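Local coordinates for protein aspartate aminotransferase (Thermotoga maritima, PDB 1O4S) that catalyses the reversible pyridoxal-phosphate-dependent transfer of an amino group from L-aspartate to 2-oxoglutarate, giving oxaloacetate and L-glutamate, at residues H248-T251 against G252-V255; I279-V282 against A283-A287. All blocks are in the same frame, centred on the assembly; numbering follows the deposited sequence.

Overall arrangement
Both contacts are buried, local and at the subunit interface, yet they do different work. Contact 1 is a tight turn in the loop between strands 238-243 and 256-259 of the large sheet, and its chemistry is polar at one end, where an arginine hydrogen-bonds the cofactor phosphate, and apolar at the other. Contact 2 is the first turn of helix 281-290, held by capping and backbone hydrogen bonds and away from the annotated sites. Their centres lie about 10 Å apart and they pack directly: Trp253 CE3 comes within 3.6 Å of Ala283 CA, and Val255 leans on Ala283 and Ala287. Small alanines on the helix let the bulkier loop side chains approach closely.

Contact 1: H248-T251 against G252-V255; sequences HSMT and GWRV. With PLP (pyridoxal-5'-phosphate), chain M.
Two bends, at chi2 (-65°) and chi3 (-48°), fold the Arg254 chain back toward Thr251, while a bend at chi3 (60°) of Met250 carries its CE over one face of the Trp253 indole. There CE lies 4.0 Å from the centroid of the five-membered ring of Trp253, a CH-pi contact with SD oblique to the same ring, and Met250 CB packs at 3.5 Å on Trp253 CD1. The flexible, unbranched methionine suits this shape; the indole NE1 is turned instead to Thr55. The backbone between them makes a tight turn, Trp253 N donating to Met250 O at 3.0 Å, and a water links that same oxygen to Val255 N. The segment comes just after Lys246, the cofactor lysine of this class I aminotransferase, not attached here, and Arg254 belongs to the phosphate site: NH1 donates to PLP O1P at 2.8 Å and NH2 to PLP O3P at 2.8 Å, the latter nearly straight. Arg254 NH1 also donates to Thr251 O at 3.0 Å, which helps fix the guanidinium's rotation. A leucine here would probably leave the phosphate without this positive charge and its two hydrogen bonds, and Thr251 O without its side-chain donor. Arg254 NH2 is held as well by Thr276 O of the second subunit.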
loop_
_atom_site.group_PDB
_atom_site.type_symbol
_atom_site.label_atom_id
_atom_site.label_comp_id
_atom_site.label_asym_id
_atom_site.label_seq_id
_atom_site.Cartn_x
_atom_site.Cartn_y
_atom_site.Cartn_z
ATOM N N HIS B 248 -12.191 -8.587 13.642
ATOM C CA HIS B 248 -13.494 -7.982 13.350
ATOM C C HIS B 248 -14.013 -8.331 11.987
ATOM O O HIS B 248 -14.958 -7.705 11.498
ATOM C CB HIS B 248 -13.395 -6.472 13.448
ATOM C CG HIS B 248 -13.204 -5.991 14.842
ATOM N ND1 HIS B 248 -11.957 -5.763 15.384
ATOM C CD2 HIS B 248 -14.094 -5.741 15.826
ATOM C CE1 HIS B 248 -12.090 -5.339 16.628
ATOM N NE2 HIS B 248 -13.377 -5.327 16.924
ATOM N N SER B 249 -13.389 -9.315 11.365
ATOM C CA SER B 249 -13.782 -9.746 10.050
ATOM C C SER B 249 -13.874 -8.557 9.083
ATOM O O SER B 249 -14.906 -8.345 8.426
ATOM C CB SER B 249 -15.098 -10.500 10.102
ATOM O OG SER B 249 -15.211 -11.361 9.002
ATOM N N MET B 250 -12.813 -7.758 9.072
ATOM C CA MET B 250 -12.742 -6.557 8.255
ATOM C C MET B 250 -11.629 -6.649 7.230
ATOM O O MET B 250 -11.015 -5.669 6.912
ATOM C CB MET B 250 -12.558 -5.332 9.154
ATOM C CG MET B 250 -13.826 -4.976 9.898
ATOM S SD MET B 250 -13.580 -3.636 11.083
ATOM C CE MET B 250 -13.018 -2.277 10.033
ATOM N N THR B 251 -11.380 -7.861 6.706
ATOM C CA THR B 251 -10.238 -8.116 5.811
ATOM C C THR B 251 -10.198 -7.194 4.600
ATOM O O THR B 251 -9.125 -6.714 4.258
ATOM C CB THR B 251 -10.215 -9.581 5.295
ATOM O OG1 THR B 251 -11.522 -9.919 4.875
ATOM C CG2 THR B 251 -9.810 -10.578 6.368
ATOM N N GLY B 252 -11.336 -6.958 3.946
ATOM C CA GLY B 252 -11.387 -6.109 2.774
ATOM C C GLY B 252 -11.195 -4.606 3.031
ATOM O O GLY B 252 -10.986 -3.874 2.101
ATOM N N TRP B 253 -11.263 -4.177 4.285
ATOM C CA TRP B 253 -11.027 -2.779 4.690
ATOM C C TRP B 253 -9.556 -2.366 4.617
ATOM O O TRP B 253 -9.284 -1.218 4.316
ATOM C CB TRP B 253 -11.573 -2.474 6.081
ATOM C CG TRP B 253 -13.037 -2.469 6.146
ATOM C CD1 TRP B 253 -13.867 -3.523 6.462
ATOM C CD2 TRP B 253 -13.874 -1.347 5.951
ATOM N NE1 TRP B 253 -15.172 -3.102 6.472
ATOM C CE2 TRP B 253 -15.207 -1.777 6.122
ATOM C CE3 TRP B 253 -13.638 -0.006 5.620
ATOM C CZ2 TRP B 253 -16.284 -0.921 5.975
ATOM C CZ3 TRP B 253 -14.716 0.836 5.463
ATOM C CH2 TRP B 253 -16.016 0.372 5.650
ATOM N N ARG B 254 -8.654 -3.330 4.796
ATOM C CA ARG B 254 -7.200 -3.156 4.834
ATOM C C ARG B 254 -6.767 -2.131 5.869
ATOM O O ARG B 254 -6.248 -1.085 5.486
ATOM C CB ARG B 254 -6.615 -2.793 3.449
ATOM C CG ARG B 254 -7.295 -3.460 2.247
ATOM C CD ARG B 254 -7.181 -4.970 2.151
ATOM N NE ARG B 254 -5.818 -5.439 2.353
ATOM C CZ ARG B 254 -5.359 -6.116 3.404
ATOM N NH1 ARG B 254 -6.153 -6.458 4.405
ATOM N NH2 ARG B 254 -4.076 -6.453 3.453
ATOM N N VAL B 255 -7.018 -2.416 7.151
ATOM C CA VAL B 255 -6.572 -1.581 8.256
ATOM C C VAL B 255 -5.840 -2.437 9.276
ATOM O O VAL B 255 -6.410 -3.354 9.870
ATOM C CB VAL B 255 -7.714 -0.935 9.030
ATOM C CG1 VAL B 255 -7.160 0.123 10.008
ATOM C CG2 VAL B 255 -8.724 -0.387 8.119
HETATM N N1 PLP M . -0.360 -12.470 9.295
HETATM C C2 PLP M . -0.994 -13.685 9.131
HETATM C C2A PLP M . -0.201 -14.892 9.538
HETATM C C3 PLP M . -2.284 -13.766 8.582
HETATM O O3 PLP M . -2.834 -14.853 8.453
HETATM C C4 PLP M . -2.976 -12.592 8.242
HETATM C C4A PLP M . -4.405 -12.677 7.663
HETATM C C5 PLP M . -2.291 -11.369 8.451
HETATM C C6 PLP M . -0.997 -11.337 8.966
HETATM C C5A PLP M . -2.836 -9.988 8.159
HETATM O O4P PLP M . -3.571 -9.645 6.997
HETATM P P PLP M . -4.197 -8.186 6.787
HETATM O O1P PLP M . -5.481 -8.533 6.129
HETATM O O2P PLP M . -4.328 -7.499 8.082
HETATM O O3P PLP M . -3.199 -7.626 5.851
HETATM O O HOH W 1 -8.364 -4.960 7.563
#

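Contact 2: I279-V282 against A283-A287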
loop_
_atom_site.group_PDB
_atom_site.type_symbol
_atom_site.label_atom_id
_atom_site.label_comp_id
_atom_site.label_asym_id
_atom_site.label_seq_id
_atom_site.Cartn_x
_atom_site.Cartn_y
_atom_site.Cartn_z
ATOM N N ILE B 279 -3.864 5.598 4.546
ATOM C CA ILE B 279 -4.850 4.598 4.112
ATOM C C ILE B 279 -6.204 5.263 3.915
ATOM O O ILE B 279 -6.474 6.353 4.385
ATOM C CB ILE B 279 -4.927 3.370 5.060
ATOM C CG1 ILE B 279 -5.744 3.638 6.328
ATOM C CG2 ILE B 279 -3.529 2.882 5.436
ATOM C CD1 ILE B 279 -6.136 2.363 7.122
ATOM N N ASN B 280 -7.052 4.555 3.202
ATOM C CA ASN B 280 -8.397 4.969 2.936
ATOM C C ASN B 280 -9.072 5.601 4.161
ATOM O O ASN B 280 -9.155 4.982 5.241
ATOM C CB ASN B 280 -9.172 3.738 2.457
ATOM C CG ASN B 280 -10.603 4.049 2.093
ATOM O OD1 ASN B 280 -11.456 4.249 2.961
ATOM N ND2 ASN B 280 -10.893 4.011 0.804
ATOM N N THR B 281 -9.573 6.818 3.995
ATOM C CA THR B 281 -10.109 7.560 5.141
ATOM C C THR B 281 -11.359 6.928 5.714
ATOM O O THR B 281 -11.557 6.945 6.938
ATOM C CB THR B 281 -10.399 9.018 4.757
ATOM O OG1 THR B 281 -9.271 9.544 4.047
ATOM C CG2 THR B 281 -10.579 9.893 5.991
ATOM N N VAL B 282 -12.233 6.430 4.839
ATOM C CA VAL B 282 -13.406 5.709 5.320
ATOM C C VAL B 282 -12.988 4.574 6.254
ATOM O O VAL B 282 -13.554 4.412 7.336
ATOM C CB VAL B 282 -14.328 5.189 4.174
ATOM C CG1 VAL B 282 -15.642 4.680 4.750
ATOM C CG2 VAL B 282 -14.590 6.280 3.148
ATOM N N ALA B 283 -12.008 3.783 5.817
ATOM C CA ALA B 283 -11.477 2.679 6.591
ATOM C C ALA B 283 -10.972 3.146 7.979
ATOM O O ALA B 283 -11.149 2.479 8.979
ATOM C CB ALA B 283 -10.336 1.974 5.811
ATOM N N GLN B 284 -10.329 4.291 8.025
ATOM C CA GLN B 284 -9.840 4.817 9.286
ATOM C C GLN B 284 -10.982 5.057 10.222
ATOM O O GLN B 284 -10.895 4.649 11.378
ATOM C CB GLN B 284 -9.006 6.052 9.096
ATOM C CG GLN B 284 -7.767 5.787 8.300
ATOM C CD GLN B 284 -6.770 6.924 8.330
ATOM O OE1 GLN B 284 -6.303 7.295 9.383
ATOM N NE2 GLN B 284 -6.409 7.429 7.175
ATOM N N TYR B 285 -12.051 5.678 9.751
ATOM C CA TYR B 285 -13.209 5.882 10.608
ATOM C C TYR B 285 -13.919 4.600 10.976
ATOM O O TYR B 285 -14.390 4.452 12.120
ATOM C CB TYR B 285 -14.158 6.948 10.050
ATOM C CG TYR B 285 -13.528 8.320 10.258
ATOM C CD1 TYR B 285 -12.857 8.966 9.235
ATOM C CD2 TYR B 285 -13.551 8.931 11.509
ATOM C CE1 TYR B 285 -12.257 10.187 9.422
ATOM C CE2 TYR B 285 -12.951 10.160 11.705
ATOM C CZ TYR B 285 -12.312 10.776 10.640
ATOM O OH TYR B 285 -11.720 11.977 10.802
ATOM N N ALA B 286 -13.947 3.651 10.049
ATOM C CA ALA B 286 -14.514 2.340 10.342
ATOM C C ALA B 286 -13.720 1.656 11.504
ATOM O O ALA B 286 -14.303 1.136 12.434
ATOM C CB ALA B 286 -14.510 1.486 9.098
ATOM N N ALA B 287 -12.394 1.691 11.429
ATOM C CA ALA B 287 -11.530 1.095 12.434
ATOM C C ALA B 287 -11.644 1.771 13.806
ATOM O O ALA B 287 -11.643 1.129 14.840
ATOM C CB ALA B 287 -10.065 1.083 11.926
#
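Gln284 lays its CG against Ile279, 3.5 Å from Ile279 CG1, so that the aliphatic part of the glutamine shares in the apolar packing. Beyond CG the chain is extended (chi2 -168°), which carries the amide back along the start of the helix: NE2 donates to Ile279 O at 3.0 Å, approaching from above the carbonyl plane. A glutamine fits because the oxygen and nitrogen of its amide serve different partners; OE1 accepts from Ile80 N and NE2 is also hydrogen-bonded to Thr75 OG1. Asn280 places CG anti to its own N (chi1 -178°), and OD1 then accepts from Ala283 N at 2.9 Å, in the carbonyl plane and on a lone pair. Its ND2 reaches across to Trp253 O of the second subunit, so this one short amide both caps the helix and helps tie the dimer together. Thr281 and Tyr285, one turn apart, point the same way, with Thr281 CG2 at the edge of the ring, 3.8 Å from Tyr285 CE1; the phenol ring also stacks on Phe66 of helix 57-68, while Thr281 OG1 is hydrogen-bonded to Lys73 O. The backbone then settles into i to i+4 bonding, Tyr285 N to Thr281 O at 3.1 Å and Ala286 N to Val282 O at 2.8 Å. Asparagine accepting from the backbone N three residues on is the classic side-chain N-cap, here of helix 281-290.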